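Retinol dehydratase (Spodoptera frugiperda, PDB 1FMJ) is a member of the sulfotransferase family that dehydrates retinol to anhydroretinol and binds both retinol and adenosine 3',5'-diphosphate. Local coordinates at residues Glu81-Ile86 with Ala260-Phe265; Asn88-Glu93 with Gln276-His281; Gly291-Glu296 with His309-Gly314. All coordinates share one frame; numbering follows the deposited sequence.

Contact 1 of 3, residues Glu81-Ile86 with Ala260-Phe265; sequences ELVWLI and ARIADF
Ile86 N donates to Leu82 O at 3.0 Å, an ordinary turn of helix 76-87 that stacks these two residues one above the other, both turned toward helix 255-265. No polar bond crosses between the two segments; what crosses is carbon. Ile262 carries the contact from the far side by dividing its two branches among three partners. Its CG2 methyl comes within 3.9 Å of Ile86 CD1 and, a little less closely, 4.2 Å from Val83 CG2. The other branch starts with CG1 anti to the carbonyl carbon (chi1 -64°) and runs on extended (chi2 170°), and its CD1 meets Leu82 CD1 at 3.9 Å. In each of the three pairs the side chains cross at about a right angle, methyl against methyl. At the next residue, Ile86 CG2 approaches the backbone, 4.3 Å from Ala263 CA. The CA atoms come nearest here, Ile86 CA to Ala263 CA at 6.7 Å, consistent with the small alanine side chain, although the axes of the short segments stay 10.4 Å from each other and are inclined at 49°. Ile262 also rests on Leu244 and Leu246 of strand 243-247, an edge strand of the parallel sheet. Tyr251 of helix 248-253 touches both Leu82 and Ile262. The contact therefore belongs to the buried layer that packs helices on this edge of the sulfotransferase sheet. With only branched and alanine carbons meeting across it, cohesion here probably comes from shape and exclusion of water, with no directional bond between 81-86 and 260-265 to set their rotation.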
loop_
_atom_site.group_PDB
_atom_site.type_symbol
_atom_site.label_atom_id
_atom_site.label_comp_id
_atom_site.label_asym_id
_atom_site.label_seq_id
_atom_site.Cartn_x
_atom_site.Cartn_y
_atom_site.Cartn_z
ATOM N N GLU A 81 -4.146 10.800 -5.373
ATOM C CA GLU A 81 -4.255 12.227 -5.640
ATOM C C GLU A 81 -4.910 12.479 -6.982
ATOM O O GLU A 81 -5.822 13.305 -7.086
ATOM C CB GLU A 81 -2.876 12.884 -5.598
ATOM C CG GLU A 81 -2.908 14.406 -5.737
ATOM C CD GLU A 81 -3.453 15.123 -4.507
ATOM O OE1 GLU A 81 -3.438 16.371 -4.502
ATOM O OE2 GLU A 81 -3.889 14.451 -3.547
ATOM N N LEU A 82 -4.443 11.769 -8.010
ATOM C CA LEU A 82 -5.005 11.917 -9.345
ATOM C C LEU A 82 -6.499 11.614 -9.311
ATOM O O LEU A 82 -7.319 12.412 -9.770
ATOM C CB LEU A 82 -4.325 10.956 -10.325
ATOM C CG LEU A 82 -2.861 11.220 -10.659
ATOM C CD1 LEU A 82 -2.326 10.097 -11.556
ATOM C CD2 LEU A 82 -2.736 12.566 -11.344
ATOM N N VAL A 83 -6.836 10.450 -8.760
ATOM C CA VAL A 83 -8.219 10.002 -8.658
ATOM C C VAL A 83 -9.111 10.963 -7.873
ATOM O O VAL A 83 -10.269 11.165 -8.227
ATOM C CB VAL A 83 -8.293 8.597 -7.992
ATOM C CG1 VAL A 83 -9.734 8.243 -7.649
ATOM C CG2 VAL A 83 -7.708 7.544 -8.922
ATOM N N TRP A 84 -8.587 11.560 -6.809
ATOM C CA TRP A 84 -9.407 12.463 -6.018
ATOM C C TRP A 84 -9.674 13.751 -6.765
ATOM O O TRP A 84 -10.799 14.231 -6.796
ATOM C CB TRP A 84 -8.744 12.793 -4.679
ATOM C CG TRP A 84 -9.726 13.263 -3.637
ATOM C CD1 TRP A 84 -10.451 12.480 -2.778
ATOM C CD2 TRP A 84 -10.109 14.616 -3.365
ATOM N NE1 TRP A 84 -11.259 13.264 -1.990
ATOM C CE2 TRP A 84 -11.069 14.578 -2.325
ATOM C CE3 TRP A 84 -9.736 15.858 -3.896
ATOM C CZ2 TRP A 84 -11.659 15.737 -1.803
ATOM C CZ3 TRP A 84 -10.326 17.013 -3.376
ATOM C CH2 TRP A 84 -11.276 16.940 -2.340
ATOM N N LEU A 85 -8.637 14.318 -7.361
ATOM C CA LEU A 85 -8.797 15.567 -8.095
ATOM C C LEU A 85 -9.732 15.405 -9.283
ATOM O O LEU A 85 -10.570 16.270 -9.540
ATOM C CB LEU A 85 -7.432 16.085 -8.564
ATOM C CG LEU A 85 -6.595 16.695 -7.436
ATOM C CD1 LEU A 85 -5.157 16.939 -7.882
ATOM C CD2 LEU A 85 -7.261 17.995 -6.989
ATOM N N ILE A 86 -9.592 14.289 -9.994
ATOM C CA ILE A 86 -10.419 14.016 -11.161
ATOM C C ILE A 86 -11.890 13.815 -10.799
ATOM O O ILE A 86 -12.776 14.252 -11.530
ATOM C CB ILE A 86 -9.897 12.781 -11.922
ATOM C CG1 ILE A 86 -8.481 13.071 -12.436
ATOM C CG2 ILE A 86 -10.842 12.436 -13.076
ATOM C CD1 ILE A 86 -7.843 11.938 -13.221
ATOM N N ALA A 260 -5.030 10.503 -18.635
ATOM C CA ALA A 260 -6.140 10.381 -19.571
ATOM C C ALA A 260 -6.827 9.036 -19.387
ATOM O O ALA A 260 -8.057 8.948 -19.374
ATOM C CB ALA A 260 -5.635 10.527 -21.012
ATOM N N ARG A 261 -6.033 7.983 -19.250
ATOM C CA ARG A 261 -6.603 6.667 -19.052
ATOM C C ARG A 261 -7.469 6.670 -17.794
ATOM O O ARG A 261 -8.578 6.143 -17.796
ATOM C CB ARG A 261 -5.502 5.609 -18.928
ATOM C CG ARG A 261 -4.706 5.371 -20.202
ATOM C CD ARG A 261 -3.799 4.160 -20.051
ATOM N NE ARG A 261 -4.562 2.920 -19.972
ATOM C CZ ARG A 261 -4.028 1.729 -19.717
ATOM N NH1 ARG A 261 -2.723 1.615 -19.510
ATOM N NH2 ARG A 261 -4.796 0.650 -19.676
ATOM N N ILE A 262 -6.969 7.274 -16.721
ATOM C CA ILE A 262 -7.724 7.320 -15.476
ATOM C C ILE A 262 -8.997 8.163 -15.609
ATOM O O ILE A 262 -10.023 7.849 -15.002
ATOM C CB ILE A 262 -6.857 7.860 -14.318
ATOM C CG1 ILE A 262 -5.696 6.896 -14.054
ATOM C CG2 ILE A 262 -7.710 8.025 -13.055
ATOM C CD1 ILE A 262 -4.648 7.442 -13.115
ATOM N N ALA A 263 -8.937 9.226 -16.410
ATOM C CA ALA A 263 -10.104 10.079 -16.604
ATOM C C ALA A 263 -11.202 9.309 -17.332
ATOM O O ALA A 263 -12.348 9.298 -16.896
ATOM C CB ALA A 263 -9.722 11.333 -17.392
ATOM N N ASP A 264 -10.847 8.656 -18.436
ATOM C CA ASP A 264 -11.822 7.883 -19.202
ATOM C C ASP A 264 -12.453 6.816 -18.323
ATOM O O ASP A 264 -13.673 6.658 -18.300
ATOM C CB ASP A 264 -11.163 7.208 -20.408
ATOM C CG ASP A 264 -10.529 8.195 -21.354
ATOM O OD1 ASP A 264 -11.127 9.267 -21.583
ATOM O OD2 ASP A 264 -9.436 7.894 -21.877
ATOM N N PHE A 265 -11.609 6.080 -17.606
ATOM C CA PHE A 265 -12.068 5.023 -16.712
ATOM C C PHE A 265 -13.084 5.573 -15.704
ATOM O O PHE A 265 -14.056 4.900 -15.370
ATOM C CB PHE A 265 -10.864 4.410 -15.978
ATOM C CG PHE A 265 -11.231 3.353 -14.972
ATOM C CD1 PHE A 265 -11.771 2.136 -15.378
ATOM C CD2 PHE A 265 -11.031 3.576 -13.615
ATOM C CE1 PHE A 265 -12.106 1.158 -14.446
ATOM C CE2 PHE A 265 -11.363 2.605 -12.677
ATOM C CZ PHE A 265 -11.901 1.392 -13.093
#

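Contact 2 of 3, residues Asn88-Glu93 with Gln276-His281. With HG (mercury (II) ion), chain D.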
loop_
_atom_site.group_PDB
_atom_site.type_symbol
_atom_site.label_atom_id
_atom_site.label_comp_id
_atom_site.label_asym_id
_atom_site.label_seq_id
_atom_site.Cartn_x
_atom_site.Cartn_y
_atom_site.Cartn_z
ATOM N N ASN A 88 -13.210 15.137 -8.242
ATOM C CA ASN A 88 -13.674 16.382 -7.628
ATOM C C ASN A 88 -13.460 17.677 -8.413
ATOM O O ASN A 88 -13.153 18.719 -7.833
ATOM C CB ASN A 88 -13.077 16.518 -6.225
ATOM C CG ASN A 88 -13.822 15.681 -5.195
ATOM O OD1 ASN A 88 -14.939 16.024 -4.792
ATOM N ND2 ASN A 88 -13.216 14.572 -4.774
ATOM N N ASP A 89 -13.617 17.607 -9.732
ATOM C CA ASP A 89 -13.492 18.787 -10.589
ATOM C C ASP A 89 -12.178 19.542 -10.452
ATOM O O ASP A 89 -12.162 20.774 -10.465
ATOM C CB ASP A 89 -14.639 19.752 -10.296
ATOM C CG ASP A 89 -15.994 19.098 -10.430
ATOM O OD1 ASP A 89 -16.289 18.569 -11.519
ATOM O OD2 ASP A 89 -16.766 19.111 -9.447
ATOM N N LEU A 90 -11.080 18.806 -10.330
ATOM C CA LEU A 90 -9.769 19.426 -10.191
ATOM C C LEU A 90 -9.771 20.592 -9.211
ATOM O O LEU A 90 -9.229 21.659 -9.498
ATOM C CB LEU A 90 -9.248 19.895 -11.553
ATOM C CG LEU A 90 -8.895 18.782 -12.539
ATOM C CD1 LEU A 90 -10.151 18.350 -13.280
ATOM C CD2 LEU A 90 -7.849 19.276 -13.520
ATOM N N ASN A 91 -10.394 20.381 -8.057
ATOM C CA ASN A 91 -10.447 21.397 -7.016
ATOM C C ASN A 91 -9.185 21.215 -6.177
ATOM O O ASN A 91 -9.206 20.551 -5.136
ATOM C CB ASN A 91 -11.686 21.199 -6.142
ATOM C CG ASN A 91 -11.877 22.317 -5.132
ATOM O OD1 ASN A 91 -10.921 22.805 -4.536
ATOM N ND2 ASN A 91 -13.122 22.715 -4.923
ATOM N N PHE A 92 -8.079 21.790 -6.641
ATOM C CA PHE A 92 -6.815 21.663 -5.929
ATOM C C PHE A 92 -6.900 22.271 -4.540
ATOM O O PHE A 92 -6.326 21.744 -3.588
ATOM C CB PHE A 92 -5.682 22.330 -6.713
ATOM C CG PHE A 92 -5.444 21.724 -8.062
ATOM C CD1 PHE A 92 -6.343 21.933 -9.100
ATOM C CD2 PHE A 92 -4.324 20.930 -8.292
ATOM C CE1 PHE A 92 -6.133 21.362 -10.350
ATOM C CE2 PHE A 92 -4.102 20.353 -9.537
ATOM C CZ PHE A 92 -5.009 20.570 -10.570
ATOM N N GLU A 93 -7.621 23.380 -4.425
ATOM C CA GLU A 93 -7.764 24.054 -3.145
ATOM C C GLU A 93 -8.282 23.082 -2.092
ATOM O O GLU A 93 -7.755 23.016 -0.981
ATOM C CB GLU A 93 -8.719 25.241 -3.285
ATOM C CG GLU A 93 -8.628 26.227 -2.146
ATOM C CD GLU A 93 -7.203 26.678 -1.894
ATOM O OE1 GLU A 93 -6.522 27.078 -2.864
ATOM O OE2 GLU A 93 -6.762 26.633 -0.726
ATOM N N GLN A 276 -2.301 18.732 -18.271
ATOM C CA GLN A 276 -0.954 19.238 -18.048
ATOM C C GLN A 276 -0.849 19.820 -16.646
ATOM O O GLN A 276 0.222 19.818 -16.043
ATOM C CB GLN A 276 -0.610 20.303 -19.090
ATOM N N ARG A 277 -1.969 20.314 -16.127
ATOM C CA ARG A 277 -1.980 20.896 -14.794
ATOM C C ARG A 277 -1.926 19.799 -13.728
ATOM O O ARG A 277 -1.364 19.994 -12.650
ATOM C CB ARG A 277 -3.229 21.750 -14.599
ATOM C CG ARG A 277 -3.182 22.595 -13.342
ATOM C CD ARG A 277 -4.468 23.363 -13.145
ATOM N NE ARG A 277 -4.425 24.190 -11.945
ATOM C CZ ARG A 277 -5.455 24.895 -11.490
ATOM N NH1 ARG A 277 -6.614 24.872 -12.137
ATOM N NH2 ARG A 277 -5.327 25.624 -10.389
ATOM N N LEU A 278 -2.522 18.650 -14.031
ATOM C CA LEU A 278 -2.503 17.522 -13.106
ATOM C C LEU A 278 -1.101 16.947 -13.111
ATOM O O LEU A 278 -0.561 16.590 -12.068
ATOM C CB LEU A 278 -3.477 16.433 -13.548
ATOM C CG LEU A 278 -4.949 16.601 -13.208
ATOM C CD1 LEU A 278 -5.762 15.563 -13.976
ATOM C CD2 LEU A 278 -5.137 16.451 -11.701
ATOM N N CYS A 279 -0.516 16.862 -14.300
ATOM C CA CYS A 279 0.826 16.325 -14.433
ATOM C C CYS A 279 1.823 17.164 -13.646
ATOM O O CYS A 279 2.632 16.626 -12.898
ATOM C CB CYS A 279 1.237 16.270 -15.905
ATOM S SG CYS A 279 2.660 15.186 -16.198
ATOM N N GLU A 280 1.764 18.482 -13.795
ATOM C CA GLU A 280 2.697 19.332 -13.072
ATOM C C GLU A 280 2.457 19.237 -11.569
ATOM O O GLU A 280 3.393 19.348 -10.774
ATOM C CB GLU A 280 2.604 20.784 -13.561
ATOM C CG GLU A 280 1.210 21.391 -13.591
ATOM C CD GLU A 280 1.160 22.678 -14.410
ATOM O OE1 GLU A 280 1.924 23.617 -14.098
ATOM O OE2 GLU A 280 0.361 22.747 -15.368
ATOM N N HIS A 281 1.206 18.999 -11.184
ATOM C CA HIS A 281 0.861 18.871 -9.770
ATOM C C HIS A 281 1.520 17.641 -9.161
ATOM O O HIS A 281 1.771 17.596 -7.961
ATOM C CB HIS A 281 -0.655 18.766 -9.596
ATOM C CG HIS A 281 -1.091 18.574 -8.175
ATOM N ND1 HIS A 281 -0.978 19.559 -7.219
ATOM C CD2 HIS A 281 -1.624 17.499 -7.545
ATOM C CE1 HIS A 281 -1.420 19.102 -6.062
ATOM N NE2 HIS A 281 -1.818 17.855 -6.231
HETATM HG HG HG D . 3.876 17.385 -16.353
#
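Phe92 lies between two side chains of one helix, Arg277 over a ring face and His281 at the ring edge. The guanidinium of Arg277 stacks flat on the phenyl, centres 4.3 Å apart and planes at 20°, with NE 3.7 Å from Phe92 CE1. The His281 pair is T-shaped: the CD2-CE2 edge of Phe92 points at the imidazole face, centroids 5.2 Å apart and planes at 81°. The closest atoms there are Phe92 CE2 and His281 CG, at 3.8 Å. Beside the ring, Leu90 CD2 packs on Leu278 CG at 4.0 Å, and Leu278 CD2 reaches obliquely to Phe92 CZ. Arg277 starts with CG anti to the backbone N (chi1 -169°), and its chain then runs extended to NE, laying CG and CD beside Phe92 CZ. On the loop, an inverse gamma turn centred on Asn91 turns Leu90 and Phe92 toward the helix together; its Phe92 N to Leu90 O bond, 3.1 Å, is weak. Glu81 holds the imidazole through NE2, whereas His281 ND1 is buried against Phe92 with no polar partner. An alanine at Phe92 would probably leave the Arg277 guanidinium without its flat support and the His281 face without its aromatic edge, opening a gap beside Leu278. On another side of the helix, Cys279 SG binds a mercury ion of the heavy-atom derivative at 2.5 Å, and Cys279 packs on Leu255 and Pro256 of helix 255-265. Helix 272-281 thus lies against that helix through Cys279 and Leu278, against Leu85 and Ile86 of helix 76-87 through Leu278 and His281, and against the loop that leaves helix 76-87.

Contact 3 of 3, residues Gly291-Glu296 with His309-Gly314. With A3P (adenosine-3'-5'-diphosphate), chain G; RTL (retinol), chain H.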
loop_
_atom_site.group_PDB
_atom_site.type_symbol
_atom_site.label_atom_id
_atom_site.label_comp_id
_atom_site.label_asym_id
_atom_site.label_seq_id
_atom_site.Cartn_x
_atom_site.Cartn_y
_atom_site.Cartn_z
ATOM N N GLY A 291 2.824 18.856 1.949
ATOM C CA GLY A 291 2.423 18.374 3.255
ATOM C C GLY A 291 1.094 17.639 3.305
ATOM O O GLY A 291 0.840 16.885 4.244
ATOM N N ALA A 292 0.237 17.847 2.313
ATOM C CA ALA A 292 -1.054 17.168 2.317
ATOM C C ALA A 292 -0.907 15.681 1.995
ATOM O O ALA A 292 -1.802 14.885 2.288
ATOM C CB ALA A 292 -2.000 17.828 1.312
ATOM N N VAL A 293 0.229 15.308 1.415
ATOM C CA VAL A 293 0.452 13.918 1.035
ATOM C C VAL A 293 1.773 13.296 1.481
ATOM O O VAL A 293 1.926 12.080 1.421
ATOM C CB VAL A 293 0.365 13.750 -0.505
ATOM C CG1 VAL A 293 -0.962 14.284 -1.016
ATOM C CG2 VAL A 293 1.530 14.478 -1.180
ATOM N N ASN A 294 2.725 14.105 1.934
ATOM C CA ASN A 294 4.013 13.550 2.322
ATOM C C ASN A 294 4.110 12.973 3.729
ATOM O O ASN A 294 5.178 12.524 4.138
ATOM C CB ASN A 294 5.132 14.578 2.111
ATOM C CG ASN A 294 4.987 15.799 2.992
ATOM O OD1 ASN A 294 4.353 15.752 4.040
ATOM N ND2 ASN A 294 5.601 16.899 2.578
ATOM N N MET A 295 2.998 12.993 4.459
ATOM C CA MET A 295 2.936 12.451 5.812
ATOM C C MET A 295 3.940 13.059 6.786
ATOM O O MET A 295 4.216 12.477 7.839
ATOM C CB MET A 295 3.138 10.934 5.769
ATOM C CG MET A 295 2.093 10.176 4.959
ATOM S SD MET A 295 0.471 10.077 5.770
ATOM C CE MET A 295 0.506 8.425 6.379
ATOM N N GLU A 296 4.490 14.219 6.443
ATOM C CA GLU A 296 5.455 14.878 7.317
ATOM C C GLU A 296 4.785 15.439 8.566
ATOM O O GLU A 296 5.457 15.841 9.508
ATOM C CB GLU A 296 6.190 15.996 6.564
ATOM C CG GLU A 296 7.283 15.481 5.639
ATOM C CD GLU A 296 8.401 14.787 6.393
ATOM O OE1 GLU A 296 8.997 13.840 5.831
ATOM O OE2 GLU A 296 8.691 15.189 7.544
ATOM N N HIS A 309 11.708 9.190 4.436
ATOM C CA HIS A 309 10.549 9.962 4.033
ATOM C C HIS A 309 9.538 9.079 3.310
ATOM O O HIS A 309 9.911 8.101 2.666
ATOM C CB HIS A 309 11.007 11.099 3.116
ATOM C CG HIS A 309 11.968 12.042 3.773
ATOM N ND1 HIS A 309 11.558 13.052 4.620
ATOM C CD2 HIS A 309 13.322 12.087 3.764
ATOM C CE1 HIS A 309 12.618 13.677 5.102
ATOM N NE2 HIS A 309 13.700 13.111 4.598
ATOM N N PHE A 310 8.264 9.442 3.419
ATOM C CA PHE A 310 7.181 8.708 2.770
ATOM C C PHE A 310 7.309 8.833 1.249
ATOM O O PHE A 310 7.123 7.866 0.526
ATOM C CB PHE A 310 5.831 9.257 3.232
ATOM C CG PHE A 310 4.670 8.428 2.791
ATOM C CD1 PHE A 310 4.525 7.120 3.248
ATOM C CD2 PHE A 310 3.736 8.934 1.892
ATOM C CE1 PHE A 310 3.469 6.329 2.808
ATOM C CE2 PHE A 310 2.678 8.150 1.447
ATOM C CZ PHE A 310 2.547 6.843 1.909
ATOM N N ILE A 311 7.607 10.038 0.771
ATOM C CA ILE A 311 7.822 10.283 -0.654
ATOM C C ILE A 311 9.347 10.403 -0.701
ATOM O O ILE A 311 9.914 11.416 -0.291
ATOM C CB ILE A 311 7.124 11.575 -1.104
ATOM C CG1 ILE A 311 5.606 11.399 -0.946
ATOM C CG2 ILE A 311 7.452 11.880 -2.570
ATOM C CD1 ILE A 311 4.798 12.611 -1.332
ATOM N N ARG A 312 9.991 9.353 -1.207
ATOM C CA ARG A 312 11.446 9.226 -1.201
ATOM C C ARG A 312 12.288 9.601 -2.421
ATOM O O ARG A 312 12.914 10.665 -2.433
ATOM C CB ARG A 312 11.766 7.790 -0.774
ATOM C CG ARG A 312 13.195 7.493 -0.329
ATOM C CD ARG A 312 13.284 6.041 0.136
ATOM N NE ARG A 312 13.010 5.117 -0.967
ATOM C CZ ARG A 312 13.913 4.730 -1.864
ATOM N NH1 ARG A 312 15.159 5.177 -1.783
ATOM N NH2 ARG A 312 13.564 3.917 -2.856
ATOM N N LYS A 313 12.311 8.725 -3.427
ATOM C CA LYS A 313 13.109 8.922 -4.639
ATOM C C LYS A 313 12.302 9.181 -5.911
ATOM O O LYS A 313 12.559 10.143 -6.627
ATOM C CB LYS A 313 14.001 7.700 -4.856
ATOM C CG LYS A 313 15.480 7.906 -4.569
ATOM C CD LYS A 313 16.197 8.510 -5.764
ATOM C CE LYS A 313 17.713 8.416 -5.626
ATOM N NZ LYS A 313 18.263 9.213 -4.480
ATOM N N GLY A 314 11.353 8.298 -6.211
ATOM C CA GLY A 314 10.521 8.465 -7.387
ATOM C C GLY A 314 11.080 7.947 -8.705
ATOM O O GLY A 314 10.582 8.300 -9.769
HETATM P P1 A3P G . 10.335 5.131 -3.985
HETATM O O1P A3P G . 10.541 4.578 -2.635
HETATM O O2P A3P G . 10.782 6.537 -4.069
HETATM O O3P A3P G . 11.046 4.322 -4.986
HETATM P P2 A3P G . 2.984 4.086 -2.436
HETATM O O4P A3P G . 2.289 5.381 -2.514
HETATM O O5P A3P G . 2.150 3.010 -3.013
HETATM O O6P A3P G . 3.335 3.787 -1.018
HETATM O "O5'" A3P G . 4.319 4.172 -3.276
HETATM C "C5'" A3P G . 5.346 5.096 -2.955
HETATM C "C4'" A3P G . 6.388 5.168 -4.075
HETATM O "O4'" A3P G . 5.916 6.129 -5.062
HETATM C "C3'" A3P G . 7.733 5.712 -3.589
HETATM O "O3'" A3P G . 8.787 5.066 -4.341
HETATM C "C2'" A3P G . 7.549 7.199 -3.812
HETATM O "O2'" A3P G . 8.694 8.040 -3.714
HETATM C "C1'" A3P G . 6.874 7.188 -5.175
HETATM N N9 A3P G . 6.197 8.454 -5.483
HETATM C C8 A3P G . 5.331 9.204 -4.703
HETATM N N7 A3P G . 4.887 10.296 -5.265
HETATM C C5 A3P G . 5.494 10.286 -6.514
HETATM C C6 A3P G . 5.451 11.180 -7.640
HETATM N N6 A3P G . 4.723 12.301 -7.657
HETATM N N1 A3P G . 6.202 10.856 -8.768
HETATM C C2 A3P G . 6.961 9.714 -8.793
HETATM N N3 A3P G . 7.085 8.791 -7.789
HETATM C C4 A3P G . 6.320 9.142 -6.673
HETATM C C1 RTL H . 3.498 2.626 14.243
HETATM C C2 RTL H . 3.604 1.687 15.487
HETATM C C3 RTL H . 2.280 1.518 16.222
HETATM C C4 RTL H . 0.884 2.109 16.040
HETATM C C5 RTL H . 0.977 3.003 14.800
HETATM C C6 RTL H . 2.082 3.263 13.974
HETATM C C7 RTL H . 2.011 4.153 12.786
HETATM C C8 RTL H . 1.556 3.761 11.559
HETATM C C9 RTL H . 1.484 4.632 10.379
HETATM C C10 RTL H . 0.998 4.082 9.207
HETATM C C11 RTL H . 0.808 4.690 7.872
HETATM C C12 RTL H . 1.318 3.893 6.874
HETATM C C13 RTL H . 1.419 3.972 5.403
HETATM C C14 RTL H . 1.943 3.153 4.442
HETATM C C15 RTL H . 1.058 2.186 3.772
HETATM O O1 RTL H . 0.452 2.719 2.672
HETATM C C16 RTL H . 3.971 1.657 13.140
HETATM C C17 RTL H . 4.617 3.647 14.500
HETATM C C18 RTL H . -0.386 3.667 14.552
HETATM C C19 RTL H . 1.943 6.100 10.479
HETATM C C20 RTL H . 0.766 5.302 4.991
HETATM O O HOH W 1 7.789 12.419 2.536
HETATM O O HOH W 2 7.359 11.200 5.484
#
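Phe310 has CG anti to the backbone N (chi1 -171°), and Met295 has CG anti to its carbonyl carbon (chi1 -61°), torsions that bring the two CG atoms together; Met295 CG lies over the phenyl face in a CH-pi contact, 3.9 Å from the centroid. Bent beyond CG, the Met295 chain carries CE to 3.4 Å from retinol C20, while Phe310 CE1 reaches the same methyl at 3.6 Å. Both residues thus line the retinol pocket. Farther out, His309 ND1 donates to Glu296 OE1 at 2.9 Å (161°), the acceptor close to the imidazole plane, the N-H arriving on the syn side but tilted out of the carboxylate plane; Arg299 takes OE2. Between the loops, one water links Asn294 O, Glu296 OE1 and Phe310 N, and another joins Asn294 O to Ile311 N. Asn294 OD1 accepts from Glu296 N, closing an Asx turn. Ile311 CD1 packs on Val293 CG2 at 3.8 Å, and farther along the chain Lys313 N and Gly314 N, at 2.7 and 2.8 Å, both donate to O2P of adenosine-3'-5'-diphosphate. Around the pair, Phe310 and Val293 touch helix 76-87, Ile311 lies on Phe284 and Phe287 of helix 284-288, and Arg312 meets helix 187-200.

From the N terminus, residues 81-86 and then 88-93 come first, the second being the loop that leaves the helix of the first. Each meets a partner far down the chain: contact 1 closes a loop of 173 residues at 260-265, and contact 2 one of 182 at 276-281. Their segments alternate, so the two closures cross, together tying helix 76-87 and its exit loop to consecutive helices 255-265 and 272-281. Four of the five parallel-sheet strands lie within both loops. Contact 3 follows in series, spans just 12 residues and lines both the retinol and the adenosine-3'-5'-diphosphate pockets. Glu81, within 81-86, reaches the other two contacts, hydrogen-bonding to His281 and packing on Val293.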